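Local coordinates for protein 3'-5' exonuclease crn-4 (Caenorhabditis elegans, PDB 5DK5) that degrades RNA and DNA from the 3' end as a DEDDh-family exonuclease and takes part in apoptotic DNA degradation, at residues Thr256-Ala259 with Gly260-Arg263; Leu264-Gly268 with Val269-Cys273. All coordinates share one frame; numbering follows the deposited sequence.

Contact 1: Thr256-Ala259 with Gly260-Arg263; sequences TIRA and GDFR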
ATOM      1  N   THR B 256      -2.015  31.338 -12.289  1.00 38.67           N
ATOM      2  CA  THR B 256      -3.247  31.866 -12.850  1.00 41.88           C
ATOM      3  C   THR B 256      -2.948  32.758 -14.047  1.00 42.28           C
ATOM      4  O   THR B 256      -2.013  33.560 -14.013  1.00 42.06           O
ATOM      5  CB  THR B 256      -4.040  32.664 -11.787  1.00 47.40           C
ATOM      6  OG1 THR B 256      -4.908  31.777 -11.072  1.00 49.20           O
ATOM      7  CG2 THR B 256      -4.872  33.793 -12.417  1.00 51.38           C
ATOM      8  N   ILE B 257      -3.730  32.598 -15.109  1.00 44.39           N
ATOM      9  CA  ILE B 257      -3.734  33.559 -16.205  1.00 47.55           C
ATOM     10  C   ILE B 257      -5.142  34.123 -16.362  1.00 46.68           C
ATOM     11  O   ILE B 257      -6.111  33.386 -16.538  1.00 44.88           O
ATOM     12  CB  ILE B 257      -3.245  32.946 -17.536  1.00 48.78           C
ATOM     13  CG1 ILE B 257      -3.447  33.952 -18.673  1.00 51.42           C
ATOM     14  CG2 ILE B 257      -3.961  31.635 -17.844  1.00 48.34           C
ATOM     15  CD1 ILE B 257      -2.615  33.669 -19.894  1.00 51.79           C
ATOM     16  N   ARG B 258      -5.239  35.443 -16.280  1.00 44.62           N
ATOM     17  CA  ARG B 258      -6.523  36.130 -16.263  1.00 41.33           C
ATOM     18  C   ARG B 258      -7.260  35.981 -17.589  1.00 55.11           C
ATOM     19  O   ARG B 258      -6.654  35.702 -18.622  1.00 41.16           O
ATOM     20  CB  ARG B 258      -6.315  37.607 -15.935  1.00 42.82           C
ATOM     21  CG  ARG B 258      -5.647  37.844 -14.585  1.00 42.81           C
ATOM     22  CD  ARG B 258      -4.864  39.147 -14.570  1.00 44.03           C
ATOM     23  NE  ARG B 258      -5.712  40.305 -14.833  1.00 60.20           N
ATOM     24  CZ  ARG B 258      -6.414  40.954 -13.910  1.00 60.66           C
ATOM     25  NH1 ARG B 258      -6.383  40.566 -12.642  1.00 46.26           N
ATOM     26  NH2 ARG B 258      -7.153  41.998 -14.257  1.00 48.22           N
ATOM     27  N   ALA B 259      -8.575  36.164 -17.551  1.00 54.44           N
ATOM     28  CA  ALA B 259      -9.400  36.014 -18.742  1.00 54.34           C
ATOM     29  C   ALA B 259      -9.041  37.065 -19.790  1.00 50.81           C
ATOM     30  O   ALA B 259      -8.907  38.247 -19.477  1.00 48.86           O
ATOM     31  CB  ALA B 259     -10.869  36.110 -18.378  1.00 56.99           C
ATOM     32  N   GLY B 260      -8.886  36.617 -21.033  1.00 61.45           N
ATOM     33  CA  GLY B 260      -8.566  37.503 -22.139  1.00 62.83           C
ATOM     34  C   GLY B 260      -7.074  37.681 -22.352  1.00 62.63           C
ATOM     35  O   GLY B 260      -6.655  38.374 -23.279  1.00 63.81           O
ATOM     36  N   ASP B 261      -6.271  37.049 -21.499  1.00 52.18           N
ATOM     37  CA  ASP B 261      -4.817  37.194 -21.552  1.00 53.96           C
ATOM     38  C   ASP B 261      -4.135  36.017 -22.244  1.00 48.88           C
ATOM     39  O   ASP B 261      -2.966  36.107 -22.618  1.00 48.81           O
ATOM     40  CB  ASP B 261      -4.252  37.349 -20.139  1.00 59.10           C
ATOM     41  CG  ASP B 261      -4.718  38.622 -19.461  1.00 65.77           C
ATOM     42  OD1 ASP B 261      -5.738  39.194 -19.900  1.00 68.94           O
ATOM     43  OD2 ASP B 261      -4.063  39.049 -18.488  1.00 67.62           O
ATOM     44  N   PHE B 262      -4.860  34.914 -22.406  1.00 49.41           N
ATOM     45  CA  PHE B 262      -4.285  33.709 -22.999  1.00 47.09           C
ATOM     46  C   PHE B 262      -4.260  33.755 -24.524  1.00 45.66           C
ATOM     47  O   PHE B 262      -5.269  34.052 -25.165  1.00 44.11           O
ATOM     48  CB  PHE B 262      -5.058  32.469 -22.553  1.00 45.91           C
ATOM     49  CG  PHE B 262      -4.612  31.210 -23.239  1.00 44.23           C
ATOM     50  CD1 PHE B 262      -3.440  30.582 -22.860  1.00 43.15           C
ATOM     51  CD2 PHE B 262      -5.356  30.663 -24.272  1.00 43.44           C
ATOM     52  CE1 PHE B 262      -3.019  29.428 -23.492  1.00 42.52           C
ATOM     53  CE2 PHE B 262      -4.939  29.509 -24.908  1.00 41.94           C
ATOM     54  CZ  PHE B 262      -3.771  28.890 -24.517  1.00 41.45           C
ATOM     55  N   ARG B 263      -3.094  33.447 -25.088  1.00 52.51           N
ATOM     56  CA  ARG B 263      -2.922  33.325 -26.533  1.00 52.45           C
ATOM     57  C   ARG B 263      -2.476  31.907 -26.865  1.00 50.51           C
ATOM     58  O   ARG B 263      -1.756  31.281 -26.088  1.00 48.74           O
ATOM     59  CB  ARG B 263      -1.898  34.339 -27.050  1.00 55.89           C
ATOM     60  CG  ARG B 263      -2.118  35.766 -26.562  1.00 59.43           C
ATOM     61  CD  ARG B 263      -3.495  36.291 -26.936  1.00 64.45           C
ATOM     62  NE  ARG B 263      -3.780  37.578 -26.309  1.00 70.55           N
ATOM     63  CZ  ARG B 263      -4.996  38.104 -26.199  1.00 75.67           C
ATOM     64  NH1 ARG B 263      -6.054  37.452 -26.664  1.00 76.77           N
ATOM     65  NH2 ARG B 263      -5.158  39.284 -25.613  1.00 78.12           N
TER
HETATM   66  O   HOH W   1      -7.378  34.247 -21.235  1.00 52.22           O
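I257 CG1 passes alongside D261 CB, 3.8 Å away, the two side chains running antiparallel across the type II beta turn R258-A259-G260-D261, which reverses the chain just after the outermost strand 253-256 of the central sheet. The turn illustrates how one carbonyl can organise a reversal: R258 O accepts D261 N at 3.2 Å, with the donor above the carbonyl plane, and also accepts a hydrogen bond from a water, which itself accepts one from F262 N at 2.9 Å. Positive phi (90°) at G260 would jam a beta carbon against A259 O. With CG1 anti to the backbone N (chi1 173°) and an extended chi2, I257 carries CD1 over the chain to F262 CA at 3.5 Å. That methyl also lies at the edge of the F262 ring, and F262 packs on T213 and V214. Shortening I257 to an alanine would probably open a gap beside F262 CB and leave M266 without this apolar neighbour. R258 and D261 run side by side; R258 NE and D261 OD2, of opposite charge, stay 4.2 Å apart, beyond a salt bridge, with the guanidinium and carboxylate planes turned 48° from each other. R258 CB touches D261 OD2 at 3.7 Å.

Contact 2: Leu264-Gly268 with Val269-Cys273; sequences LEMYG and VCRYC. With ZN (zinc ion), chain I.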
ATOM      1  N   LEU B 264      -2.903  31.399 -28.017  1.00 45.14           N
ATOM      2  CA  LEU B 264      -2.550  30.045 -28.429  1.00 45.75           C
ATOM      3  C   LEU B 264      -1.048  29.881 -28.633  1.00 44.56           C
ATOM      4  O   LEU B 264      -0.514  28.782 -28.483  1.00 41.64           O
ATOM      5  CB  LEU B 264      -3.289  29.667 -29.713  1.00 48.65           C
ATOM      6  CG  LEU B 264      -4.608  28.926 -29.492  1.00 54.16           C
ATOM      7  CD1 LEU B 264      -5.585  29.780 -28.708  1.00 57.37           C
ATOM      8  CD2 LEU B 264      -5.209  28.494 -30.822  1.00 57.43           C
ATOM      9  N   GLU B 265      -0.371  30.976 -28.968  1.00 52.98           N
ATOM     10  CA  GLU B 265       1.063  30.934 -29.230  1.00 55.28           C
ATOM     11  C   GLU B 265       1.873  30.780 -27.947  1.00 54.26           C
ATOM     12  O   GLU B 265       3.099  30.674 -27.988  1.00 53.79           O
ATOM     13  CB  GLU B 265       1.513  32.195 -29.973  1.00 60.95           C
ATOM     14  CG  GLU B 265       1.244  33.499 -29.223  1.00 65.56           C
ATOM     15  CD  GLU B 265       1.899  34.703 -29.878  1.00 70.04           C
ATOM     16  OE1 GLU B 265       2.945  34.533 -30.541  1.00 71.26           O
ATOM     17  OE2 GLU B 265       1.367  35.823 -29.727  1.00 71.83           O
ATOM     18  N   MET B 266       1.189  30.776 -26.806  1.00 50.41           N
ATOM     19  CA  MET B 266       1.852  30.551 -25.527  1.00 51.90           C
ATOM     20  C   MET B 266       2.262  29.088 -25.392  1.00 51.70           C
ATOM     21  O   MET B 266       3.159  28.759 -24.616  1.00 49.83           O
ATOM     22  CB  MET B 266       0.943  30.952 -24.366  1.00 52.39           C
ATOM     23  CG  MET B 266       0.756  32.456 -24.216  1.00 55.11           C
ATOM     24  SD  MET B 266      -0.588  32.917 -23.102  1.00 46.67           S
ATOM     25  CE  MET B 266      -0.506  31.621 -21.862  1.00 78.57           C
ATOM     26  N   TYR B 267       1.602  28.214 -26.148  1.00 56.79           N
ATOM     27  CA  TYR B 267       1.999  26.814 -26.214  1.00 55.25           C
ATOM     28  C   TYR B 267       3.231  26.701 -27.120  1.00 59.29           C
ATOM     29  O   TYR B 267       3.175  27.211 -28.237  1.00 64.24           O
ATOM     30  CB  TYR B 267       0.854  25.949 -26.757  1.00 51.10           C
ATOM     31  CG  TYR B 267       1.180  24.470 -26.821  1.00 44.56           C
ATOM     32  CD1 TYR B 267       1.982  23.955 -27.833  1.00 40.74           C
ATOM     33  CD2 TYR B 267       0.685  23.590 -25.869  1.00 41.05           C
ATOM     34  CE1 TYR B 267       2.288  22.611 -27.888  1.00 38.49           C
ATOM     35  CE2 TYR B 267       0.982  22.241 -25.919  1.00 38.52           C
ATOM     36  CZ  TYR B 267       1.783  21.757 -26.932  1.00 37.74           C
ATOM     37  OH  TYR B 267       2.084  20.414 -26.990  1.00 35.64           O
ATOM     38  N   GLY B 268       4.335  26.070 -26.701  1.00 52.98           N
ATOM     39  CA  GLY B 268       4.566  25.486 -25.387  1.00 47.59           C
ATOM     40  C   GLY B 268       5.773  26.151 -24.747  1.00 44.62           C
ATOM     41  O   GLY B 268       6.846  25.559 -24.638  1.00 42.67           O
ATOM     42  N   VAL B 269       5.591  27.405 -24.348  1.00 48.49           N
ATOM     43  CA  VAL B 269       6.647  28.197 -23.727  1.00 47.55           C
ATOM     44  C   VAL B 269       6.279  28.522 -22.288  1.00 46.69           C
ATOM     45  O   VAL B 269       5.176  28.994 -22.012  1.00 46.69           O
ATOM     46  CB  VAL B 269       6.890  29.509 -24.498  1.00 47.31           C
ATOM     47  CG1 VAL B 269       7.977  30.335 -23.824  1.00 47.51           C
ATOM     48  CG2 VAL B 269       7.263  29.212 -25.945  1.00 46.29           C
ATOM     49  N   CYS B 270       7.205  28.263 -21.370  1.00 43.78           N
ATOM     50  CA  CYS B 270       6.982  28.574 -19.966  1.00 41.56           C
ATOM     51  C   CYS B 270       6.754  30.069 -19.805  1.00 39.64           C
ATOM     52  O   CYS B 270       7.530  30.881 -20.305  1.00 39.89           O
ATOM     53  CB  CYS B 270       8.164  28.123 -19.108  1.00 40.07           C
ATOM     54  SG  CYS B 270       8.066  28.710 -17.404  1.00 41.07           S
ATOM     55  N   ARG B 271       5.681  30.425 -19.111  1.00 39.76           N
ATOM     56  CA  ARG B 271       5.304  31.823 -18.957  1.00 40.89           C
ATOM     57  C   ARG B 271       6.344  32.602 -18.155  1.00 40.96           C
ATOM     58  O   ARG B 271       6.523  33.802 -18.366  1.00 39.70           O
ATOM     59  CB  ARG B 271       3.934  31.929 -18.281  1.00 45.03           C
ATOM     60  CG  ARG B 271       3.060  33.053 -18.808  1.00 51.26           C
ATOM     61  CD  ARG B 271       2.728  32.857 -20.270  1.00 56.32           C
ATOM     62  NE  ARG B 271       3.174  33.986 -21.085  1.00 63.96           N
ATOM     63  CZ  ARG B 271       3.713  33.891 -22.298  1.00 69.16           C
ATOM     64  NH1 ARG B 271       3.903  32.710 -22.875  1.00 70.09           N
ATOM     65  NH2 ARG B 271       4.073  34.994 -22.941  1.00 71.66           N
ATOM     66  N   TYR B 272       7.034  31.921 -17.244  1.00 37.99           N
ATOM     67  CA  TYR B 272       7.992  32.590 -16.371  1.00 41.37           C
ATOM     68  C   TYR B 272       9.343  32.809 -17.053  1.00 43.32           C
ATOM     69  O   TYR B 272       9.735  33.946 -17.315  1.00 44.09           O
ATOM     70  CB  TYR B 272       8.188  31.790 -15.081  1.00 40.30           C
ATOM     71  CG  TYR B 272       8.943  32.555 -14.022  1.00 42.00           C
ATOM     72  CD1 TYR B 272      10.330  32.555 -13.994  1.00 42.38           C
ATOM     73  CD2 TYR B 272       8.268  33.289 -13.057  1.00 44.01           C
ATOM     74  CE1 TYR B 272      11.024  33.260 -13.032  1.00 43.34           C
ATOM     75  CE2 TYR B 272       8.953  33.996 -12.091  1.00 44.84           C
ATOM     76  CZ  TYR B 272      10.330  33.979 -12.083  1.00 44.22           C
ATOM     77  OH  TYR B 272      11.015  34.682 -11.119  1.00 44.68           O
ATOM     78  N   CYS B 273      10.051  31.719 -17.340  1.00 51.98           N
ATOM     79  CA  CYS B 273      11.413  31.802 -17.863  1.00 54.69           C
ATOM     80  C   CYS B 273      11.448  32.027 -19.373  1.00 55.11           C
ATOM     81  O   CYS B 273      12.512  32.260 -19.945  1.00 54.91           O
ATOM     82  CB  CYS B 273      12.190  30.531 -17.516  1.00 53.86           C
ATOM     83  SG  CYS B 273      11.596  29.041 -18.339  1.00 43.93           S
TER
HETATM   84 ZN    ZN I 301      10.136  28.000 -16.741  1.00 42.66          ZN
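A cis peptide bond between Y267 and G268 bends the chain sharply just where M266 and V269 meet, and the reversal is closed by V269 N donating to M266 O at 2.8 Å. The bond is nearly straight at the hydrogen (173°), although the donor is tilted 27° from the carbonyl plane. M266 and R271 then cross at about a right angle: M266 CG sits over one face of the R271 guanidinium, offset toward its rim, and comes within 3.4 Å of R271 NH1, while M266 CE reaches R271 CD at 3.8 Å. R271 makes this approach through bends at chi2 and chi3, which fold the guanidinium back over the methionine; both side chains also rest on L217 of strand 216-219. The same turn leads into a CxxC element of a Cys4 zinc site, with N-H...S bonds as in a zinc knuckle; C270 and C273 supply two of the four sulfurs, and C220 and C280 complete the set. C270 SG binds the zinc ion at 2.3 Å and receives weak hydrogen bonds from Y272 N and C273 N, contacts that would probably temper the thiolate charge. C273 SG swings between its backbone N and carbonyl carbon (chi1 67°) to meet the metal at 2.4 Å.

Leaving strand 253-256 at the edge of the sheet, the chain first closes the tight reversal of contact 1, then enters contact 2 with the 3-10 segment 264-266, whose end is the second reversal, and goes on to the zinc. The two are in series, neither nested nor crossed, with centres about 12 Å apart. They nevertheless touch: I257 CD1 meets M266 CE at 3.5 Å, so the isoleucine that leads into the first turn packs on the methionine that opens the second. Contact 1 is joined to the loop at 213-215 through I257 and F262, whereas contact 2 leans on strand 216-219, and the zinc ties C270 and C273 to C220 just after that strand and to C280 further along.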